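PDB 1F9V: kinesin-like protein KAR3 from Saccharomyces cerevisiae, which probably uses ATP hydrolysis to generate force along microtubules, as a kinesin-family motor whose motor domain here holds ADP and magnesium. Local coordinates for residues I26-F31 with G36-E41; M314-S319 with R333-V338. The protein carries 2 engineered substitutions. All coordinates share one frame; numbering follows the deposited sequence.

Contact 1: residues I26-F31 with G36-E41; sequences INVNEF and GVQSME
Ile-26 meets Met-40 across a beta hairpin, the turn-linked antiparallel pair formed by strands 24-28 and 38-44 at the surface of the kinesin motor domain. Its CG2 lies 3.9 Å from Met-40 CE, the two side chains running alongside each other in the same direction; Ile-26 also touches Ile-11 and Met-40 touches Cys-9, both of strand 4-11. Next comes Asn-27, whose N donates to Glu-41 O at 2.9 Å, and Glu-41 N returns a bond to Asn-27 O at 2.8 Å. Val-28 faces Met-40 as a non-hydrogen-bonded pair, and its CG1, anti to the backbone N (chi1 178°), lies obliquely against Gln-38 NE2. At Asn-29 side chains join the backbone pairing. Its N donates to Ser-39 O, while its ND2 bonds Ser-39 OG at 2.8 Å, the hydroxyl lying somewhat off the amide plane. Its carbonyl O accepts from Gln-38 NE2 at 2.7 Å, nearly in line with the C=O bond and in the plane of the glutamine amide. Ile-59 N donates to that amide's other end, OE1, so both ends of the group are bonded and its rotation is fixed. A leucine in place of Gln-38 would probably leave both Asn-29 O and Ile-59 N without these partners and the hairpin end less firmly tied to strand 58-60. Past Asn-29, a water donates to Glu-30 O and accepts from Ser-39 N, linking the two segments. Phe-31 ends the segment: Val-37 O sits over one face of its ring, offset toward the rim and 3.7 Å from CD2, while CZ approaches Gly-36 C at 3.4 Å.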
ATOM      1  N   ILE A  26      15.640   0.126 -18.045  1.00 11.39           N
ATOM      2  CA  ILE A  26      15.285  -0.431 -16.756  1.00 12.52           C
ATOM      3  C   ILE A  26      15.454  -1.922 -16.951  1.00 13.02           C
ATOM      4  O   ILE A  26      14.740  -2.535 -17.741  1.00 15.32           O
ATOM      5  CB  ILE A  26      13.824  -0.118 -16.371  1.00 12.80           C
ATOM      6  CG1 ILE A  26      13.685   1.372 -16.056  1.00 13.01           C
ATOM      7  CG2 ILE A  26      13.420  -0.942 -15.159  1.00 13.23           C
ATOM      8  CD1 ILE A  26      12.250   1.847 -15.919  1.00 12.88           C
ATOM      9  N   ASN A  27      16.421  -2.499 -16.257  1.00 12.78           N
ATOM     10  CA  ASN A  27      16.678  -3.923 -16.371  1.00 13.39           C
ATOM     11  C   ASN A  27      16.413  -4.630 -15.050  1.00 13.21           C
ATOM     12  O   ASN A  27      17.021  -4.307 -14.029  1.00 12.71           O
ATOM     13  CB  ASN A  27      18.129  -4.159 -16.793  1.00 16.57           C
ATOM     14  CG  ASN A  27      18.525  -5.624 -16.714  1.00 20.43           C
ATOM     15  OD1 ASN A  27      17.823  -6.498 -17.224  1.00 23.71           O
ATOM     16  ND2 ASN A  27      19.654  -5.899 -16.069  1.00 23.45           N
ATOM     17  N   VAL A  28      15.511  -5.604 -15.074  1.00 12.73           N
ATOM     18  CA  VAL A  28      15.183  -6.356 -13.872  1.00 12.11           C
ATOM     19  C   VAL A  28      15.829  -7.732 -13.924  1.00 13.00           C
ATOM     20  O   VAL A  28      15.653  -8.469 -14.892  1.00 14.20           O
ATOM     21  CB  VAL A  28      13.655  -6.541 -13.720  1.00 11.86           C
ATOM     22  CG1 VAL A  28      13.356  -7.361 -12.476  1.00 12.31           C
ATOM     23  CG2 VAL A  28      12.964  -5.185 -13.656  1.00 12.37           C
ATOM     24  N   ASN A  29      16.577  -8.079 -12.886  1.00 12.65           N
ATOM     25  CA  ASN A  29      17.224  -9.378 -12.835  1.00 15.65           C
ATOM     26  C   ASN A  29      16.279 -10.415 -12.253  1.00 16.43           C
ATOM     27  O   ASN A  29      15.275 -10.079 -11.623  1.00 15.85           O
ATOM     28  CB  ASN A  29      18.493  -9.296 -11.991  1.00 18.10           C
ATOM     29  CG  ASN A  29      19.505  -8.335 -12.573  1.00 23.24           C
ATOM     30  OD1 ASN A  29      19.899  -8.460 -13.740  1.00 25.15           O
ATOM     31  ND2 ASN A  29      19.931  -7.362 -11.767  1.00 23.81           N
ATOM     32  N   GLU A  30      16.597 -11.682 -12.478  1.00 17.43           N
ATOM     33  CA  GLU A  30      15.776 -12.768 -11.970  1.00 18.60           C
ATOM     34  C   GLU A  30      15.935 -12.839 -10.452  1.00 16.64           C
ATOM     35  O   GLU A  30      17.009 -12.558  -9.922  1.00 15.45           O
ATOM     36  CB  GLU A  30      16.199 -14.091 -12.624  1.00 22.61           C
ATOM     37  CG  GLU A  30      17.617 -14.079 -13.220  1.00 28.48           C
ATOM     38  CD  GLU A  30      17.726 -13.352 -14.570  1.00 32.01           C
ATOM     39  OE1 GLU A  30      18.545 -12.406 -14.675  1.00 32.08           O
ATOM     40  OE2 GLU A  30      17.007 -13.729 -15.527  1.00 34.91           O
ATOM     41  N   PHE A  31      14.859 -13.189  -9.752  1.00 15.77           N
ATOM     42  CA  PHE A  31      14.898 -13.299  -8.294  1.00 15.57           C
ATOM     43  C   PHE A  31      16.025 -14.243  -7.882  1.00 16.85           C
ATOM     44  O   PHE A  31      16.178 -15.327  -8.455  1.00 15.65           O
ATOM     45  CB  PHE A  31      13.558 -13.825  -7.766  1.00 15.33           C
ATOM     46  CG  PHE A  31      13.494 -13.927  -6.269  1.00 14.16           C
ATOM     47  CD1 PHE A  31      13.753 -15.133  -5.631  1.00 15.10           C
ATOM     48  CD2 PHE A  31      13.179 -12.817  -5.498  1.00 15.34           C
ATOM     49  CE1 PHE A  31      13.700 -15.234  -4.242  1.00 16.68           C
ATOM     50  CE2 PHE A  31      13.122 -12.907  -4.109  1.00 15.86           C
ATOM     51  CZ  PHE A  31      13.382 -14.115  -3.479  1.00 16.98           C
ATOM     52  N   GLY A  36      17.492 -14.326  -1.456  1.00 12.54           N
ATOM     53  CA  GLY A  36      16.155 -13.899  -1.081  1.00 12.07           C
ATOM     54  C   GLY A  36      15.720 -12.510  -1.520  1.00 12.39           C
ATOM     55  O   GLY A  36      14.752 -11.970  -0.979  1.00 12.22           O
ATOM     56  N   VAL A  37      16.425 -11.916  -2.481  1.00 10.07           N
ATOM     57  CA  VAL A  37      16.052 -10.596  -2.984  1.00 10.24           C
ATOM     58  C   VAL A  37      16.140 -10.580  -4.504  1.00 10.45           C
ATOM     59  O   VAL A  37      16.649 -11.520  -5.116  1.00 10.83           O
ATOM     60  CB  VAL A  37      16.964  -9.465  -2.425  1.00  9.86           C
ATOM     61  CG1 VAL A  37      16.910  -9.458  -0.905  1.00 11.62           C
ATOM     62  CG2 VAL A  37      18.402  -9.648  -2.907  1.00 11.45           C
ATOM     63  N   GLN A  38      15.631  -9.511  -5.103  1.00  9.45           N
ATOM     64  CA  GLN A  38      15.656  -9.334  -6.547  1.00  9.78           C
ATOM     65  C   GLN A  38      16.235  -7.955  -6.826  1.00 10.76           C
ATOM     66  O   GLN A  38      15.915  -6.989  -6.131  1.00 10.78           O
ATOM     67  CB  GLN A  38      14.243  -9.433  -7.126  1.00  9.45           C
ATOM     68  CG  GLN A  38      14.232  -9.602  -8.630  1.00  9.95           C
ATOM     69  CD  GLN A  38      12.895 -10.056  -9.147  1.00 11.82           C
ATOM     70  OE1 GLN A  38      11.958 -10.266  -8.375  1.00 12.19           O
ATOM     71  NE2 GLN A  38      12.793 -10.215 -10.462  1.00 11.72           N
ATOM     72  N   SER A  39      17.082  -7.853  -7.846  1.00 10.03           N
ATOM     73  CA  SER A  39      17.704  -6.579  -8.163  1.00 10.53           C
ATOM     74  C   SER A  39      17.322  -6.026  -9.526  1.00 10.01           C
ATOM     75  O   SER A  39      16.815  -6.740 -10.392  1.00  9.75           O
ATOM     76  CB  SER A  39      19.226  -6.705  -8.080  1.00 11.95           C
ATOM     77  OG  SER A  39      19.688  -7.644  -9.031  1.00 16.01           O
ATOM     78  N   MET A  40      17.558  -4.729  -9.692  1.00  9.77           N
ATOM     79  CA  MET A  40      17.271  -4.044 -10.940  1.00  9.85           C
ATOM     80  C   MET A  40      18.265  -2.903 -11.123  1.00 10.51           C
ATOM     81  O   MET A  40      18.880  -2.435 -10.158  1.00  9.70           O
ATOM     82  CB  MET A  40      15.833  -3.505 -10.937  1.00 10.67           C
ATOM     83  CG  MET A  40      15.578  -2.397  -9.923  1.00 10.39           C
ATOM     84  SD  MET A  40      13.824  -1.974  -9.778  1.00 11.61           S
ATOM     85  CE  MET A  40      13.575  -1.066 -11.311  1.00  9.75           C
ATOM     86  N   GLU A  41      18.423  -2.470 -12.371  1.00 11.49           N
ATOM     87  CA  GLU A  41      19.336  -1.386 -12.710  1.00 12.73           C
ATOM     88  C   GLU A  41      18.622  -0.394 -13.604  1.00 11.56           C
ATOM     89  O   GLU A  41      17.916  -0.778 -14.532  1.00 12.45           O
ATOM     90  CB  GLU A  41      20.570  -1.924 -13.435  1.00 15.53           C
ATOM     91  CG  GLU A  41      21.520  -2.687 -12.540  1.00 21.99           C
ATOM     92  CD  GLU A  41      22.570  -3.447 -13.325  1.00 28.72           C
ATOM     93  OE1 GLU A  41      22.708  -3.185 -14.538  1.00 31.88           O
ATOM     94  OE2 GLU A  41      23.260  -4.307 -12.732  1.00 33.18           O
TER
HETATM   95  O   HOH W   1      18.175 -10.279  -8.639  1.00 15.44           O

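Contact 2: residues M314-S319 with R333-V338; sequences MFVNIS and RFASKV
Met-314 and Val-338 meet where the C-terminal part of helix 325-338 lies against strand 311-318 of the central sheet. Strand segment 314-318 and helix segment 333-338 run nearly antiparallel, at 167° between their N-to-C directions, their axes approaching to 9.2 Å. This is the alpha-on-beta layering of the P-loop NTPase fold, to which kinesin motors belong, and side chains alone bridge it.

The methionine can be followed outward. Its CB points toward the helix and comes 4.1 Å from Val-338 CG2. The next carbon, CG, is placed beside the backbone N (chi1 -51°) and presses closer to the same methyl, at 3.9 Å, the two side chains crossing at about a right angle. From there the chain bends at both chi2 (-63°) and chi3, which brings the terminal methyl, carried on SD, to Phe-334. CE finally arrives at the edge of that ring, near its plane and 4.1 Å from CE1. The aromatic face is thus not what the methionine uses, and a ring stack with Tyr-91 engages Phe-334 as well.

Farther along the strand, Val-316 makes the tightest approach. Its CG2 reaches Ala-335 CB at 3.5 Å, closer than carbons usually pack, and the nearest alpha carbons of the two segments, 6.4 Å apart, belong to this same pair. The small alanine side chain is consistent with so near an approach of the backbones.

On its flanks, strand 311-318 is hydrogen-bonded to strands 4-11 and 86-91. Met-314 also touches Phe-89 of the latter and Val-338 touches Val-7 of the former, while Ala-335 rests on Phe-56 of strand 51-56.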
ATOM      1  N   MET A 314       5.262  -2.385   1.376  1.00  8.39           N
ATOM      2  CA  MET A 314       5.288  -1.156   0.591  1.00  9.72           C
ATOM      3  C   MET A 314       5.334  -1.645  -0.854  1.00  9.61           C
ATOM      4  O   MET A 314       6.199  -2.437  -1.220  1.00  9.19           O
ATOM      5  CB  MET A 314       6.531  -0.317   0.911  1.00 11.43           C
ATOM      6  CG  MET A 314       6.754  -0.065   2.407  1.00 14.69           C
ATOM      7  SD  MET A 314       5.416   0.884   3.190  1.00 16.32           S
ATOM      8  CE  MET A 314       5.420   2.420   2.154  1.00 14.34           C
ATOM      9  N   PHE A 315       4.385  -1.186  -1.656  1.00  9.38           N
ATOM     10  CA  PHE A 315       4.276  -1.584  -3.053  1.00  9.41           C
ATOM     11  C   PHE A 315       4.583  -0.375  -3.940  1.00  8.55           C
ATOM     12  O   PHE A 315       3.736   0.498  -4.119  1.00  9.43           O
ATOM     13  CB  PHE A 315       2.849  -2.094  -3.305  1.00 11.75           C
ATOM     14  CG  PHE A 315       2.754  -3.126  -4.381  1.00 10.51           C
ATOM     15  CD1 PHE A 315       2.774  -2.747  -5.718  1.00 14.22           C
ATOM     16  CD2 PHE A 315       2.646  -4.473  -4.067  1.00 12.53           C
ATOM     17  CE1 PHE A 315       2.687  -3.703  -6.736  1.00 14.07           C
ATOM     18  CE2 PHE A 315       2.558  -5.436  -5.075  1.00 12.99           C
ATOM     19  CZ  PHE A 315       2.579  -5.046  -6.413  1.00 13.22           C
ATOM     20  N   VAL A 316       5.789  -0.328  -4.500  1.00  7.42           N
ATOM     21  CA  VAL A 316       6.176   0.804  -5.333  1.00  7.36           C
ATOM     22  C   VAL A 316       5.955   0.568  -6.824  1.00  8.40           C
ATOM     23  O   VAL A 316       6.608  -0.268  -7.455  1.00  9.38           O
ATOM     24  CB  VAL A 316       7.641   1.211  -5.064  1.00  7.96           C
ATOM     25  CG1 VAL A 316       8.029   2.398  -5.931  1.00  8.08           C
ATOM     26  CG2 VAL A 316       7.804   1.573  -3.590  1.00 10.06           C
ATOM     27  N   ASN A 317       5.007   1.326  -7.364  1.00  7.49           N
ATOM     28  CA  ASN A 317       4.620   1.255  -8.760  1.00  7.85           C
ATOM     29  C   ASN A 317       5.432   2.221  -9.592  1.00  8.04           C
ATOM     30  O   ASN A 317       5.604   3.381  -9.219  1.00  7.24           O
ATOM     31  CB  ASN A 317       3.138   1.611  -8.902  1.00  9.16           C
ATOM     32  CG  ASN A 317       2.237   0.618  -8.207  1.00 10.51           C
ATOM     33  OD1 ASN A 317       1.711   0.887  -7.127  1.00 10.60           O
ATOM     34  ND2 ASN A 317       2.051  -0.540  -8.825  1.00  9.82           N
ATOM     35  N   ILE A 318       5.927   1.743 -10.731  1.00  8.68           N
ATOM     36  CA  ILE A 318       6.690   2.606 -11.622  1.00  8.34           C
ATOM     37  C   ILE A 318       6.350   2.346 -13.079  1.00  9.07           C
ATOM     38  O   ILE A 318       5.924   1.250 -13.453  1.00  8.34           O
ATOM     39  CB  ILE A 318       8.221   2.441 -11.443  1.00  9.03           C
ATOM     40  CG1 ILE A 318       8.635   0.997 -11.690  1.00  8.76           C
ATOM     41  CG2 ILE A 318       8.646   2.916 -10.048  1.00  9.37           C
ATOM     42  CD1 ILE A 318      10.140   0.838 -11.867  1.00 10.67           C
ATOM     43  N   SER A 319       6.514   3.384 -13.887  1.00  9.02           N
ATOM     44  CA  SER A 319       6.279   3.287 -15.317  1.00 11.07           C
ATOM     45  C   SER A 319       7.592   2.810 -15.943  1.00 11.88           C
ATOM     46  O   SER A 319       8.672   3.077 -15.414  1.00 11.54           O
ATOM     47  CB  SER A 319       5.912   4.660 -15.876  1.00 11.52           C
ATOM     48  OG  SER A 319       6.294   4.777 -17.240  1.00 14.25           O
ATOM     49  N   ARG A 333      14.039   5.534  -5.067  1.00  8.13           N
ATOM     50  CA  ARG A 333      14.822   6.028  -3.947  1.00  9.44           C
ATOM     51  C   ARG A 333      13.937   5.987  -2.688  1.00  8.48           C
ATOM     52  O   ARG A 333      14.418   5.681  -1.593  1.00  8.30           O
ATOM     53  CB  ARG A 333      15.325   7.442  -4.231  1.00 11.17           C
ATOM     54  CG  ARG A 333      16.748   7.463  -4.790  1.00 15.83           C
ATOM     55  CD  ARG A 333      17.214   8.879  -5.112  1.00 18.63           C
ATOM     56  NE  ARG A 333      17.717   8.948  -6.477  1.00 25.99           N
ATOM     57  CZ  ARG A 333      17.182   9.693  -7.439  1.00 26.34           C
ATOM     58  NH1 ARG A 333      16.120  10.445  -7.192  1.00 28.30           N
ATOM     59  NH2 ARG A 333      17.693   9.659  -8.656  1.00 28.71           N
ATOM     60  N   PHE A 334      12.647   6.278  -2.845  1.00  8.47           N
ATOM     61  CA  PHE A 334      11.734   6.207  -1.703  1.00  8.57           C
ATOM     62  C   PHE A 334      11.646   4.740  -1.266  1.00  8.67           C
ATOM     63  O   PHE A 334      11.742   4.424  -0.078  1.00  8.96           O
ATOM     64  CB  PHE A 334      10.339   6.714  -2.083  1.00  9.63           C
ATOM     65  CG  PHE A 334       9.321   6.585  -0.970  1.00 11.15           C
ATOM     66  CD1 PHE A 334       8.561   5.428  -0.834  1.00 10.47           C
ATOM     67  CD2 PHE A 334       9.134   7.617  -0.054  1.00 11.33           C
ATOM     68  CE1 PHE A 334       7.627   5.301   0.201  1.00 11.67           C
ATOM     69  CE2 PHE A 334       8.201   7.495   0.980  1.00 11.68           C
ATOM     70  CZ  PHE A 334       7.452   6.341   1.104  1.00 10.67           C
ATOM     71  N   ALA A 335      11.465   3.844  -2.236  1.00  8.63           N
ATOM     72  CA  ALA A 335      11.378   2.413  -1.956  1.00  8.89           C
ATOM     73  C   ALA A 335      12.597   1.925  -1.187  1.00  8.21           C
ATOM     74  O   ALA A 335      12.471   1.130  -0.256  1.00  8.49           O
ATOM     75  CB  ALA A 335      11.244   1.636  -3.259  1.00  9.93           C
ATOM     76  N   SER A 336      13.780   2.388  -1.591  1.00  7.89           N
ATOM     77  CA  SER A 336      15.025   2.007  -0.927  1.00  9.39           C
ATOM     78  C   SER A 336      15.057   2.506   0.522  1.00 10.12           C
ATOM     79  O   SER A 336      15.575   1.832   1.415  1.00 10.49           O
ATOM     80  CB  SER A 336      16.229   2.579  -1.689  1.00 11.00           C
ATOM     81  OG  SER A 336      16.258   2.099  -3.026  1.00 13.74           O
ATOM     82  N   LYS A 337      14.502   3.694   0.748  1.00 10.91           N
ATOM     83  CA  LYS A 337      14.467   4.259   2.090  1.00 11.21           C
ATOM     84  C   LYS A 337      13.568   3.433   3.011  1.00 11.76           C
ATOM     85  O   LYS A 337      13.881   3.240   4.190  1.00 10.62           O
ATOM     86  CB  LYS A 337      13.969   5.701   2.042  1.00 12.90           C
ATOM     87  CG  LYS A 337      13.766   6.317   3.420  1.00 15.05           C
ATOM     88  CD  LYS A 337      13.190   7.717   3.325  1.00 15.79           C
ATOM     89  CE  LYS A 337      12.983   8.316   4.703  1.00 17.41           C
ATOM     90  NZ  LYS A 337      12.750   9.783   4.618  1.00 20.77           N
ATOM     91  N   VAL A 338      12.460   2.924   2.478  1.00  9.99           N
ATOM     92  CA  VAL A 338      11.564   2.146   3.320  1.00 10.75           C
ATOM     93  C   VAL A 338      11.985   0.680   3.483  1.00 11.15           C
ATOM     94  O   VAL A 338      11.391  -0.054   4.264  1.00  9.91           O
ATOM     95  CB  VAL A 338      10.102   2.253   2.829  1.00 11.06           C
ATOM     96  CG1 VAL A 338       9.617   3.675   3.009  1.00 10.89           C
ATOM     97  CG2 VAL A 338       9.988   1.850   1.377  1.00 11.88           C
TER

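How the contacts relate
Going from the N terminus, the chain leaves strand 4-11 and soon forms contact 1, which closes a short loop of four residues within a hairpin. Nearly all of the motor domain follows before contact 2 opens, and that contact spans thirteen residues, mostly helical, between the central strand 311-318 and helix 325-338. The two loops are therefore in series, neither nested nor crossed. In space they come together: Ile-26 CD1 packs at 3.8 Å from Ser-319 O, and Met-40 CE at 4.0 Å from Ile-318 CD1. Through these touches the small peripheral sheet, completed by strand 51-56, is joined to the core of the main one.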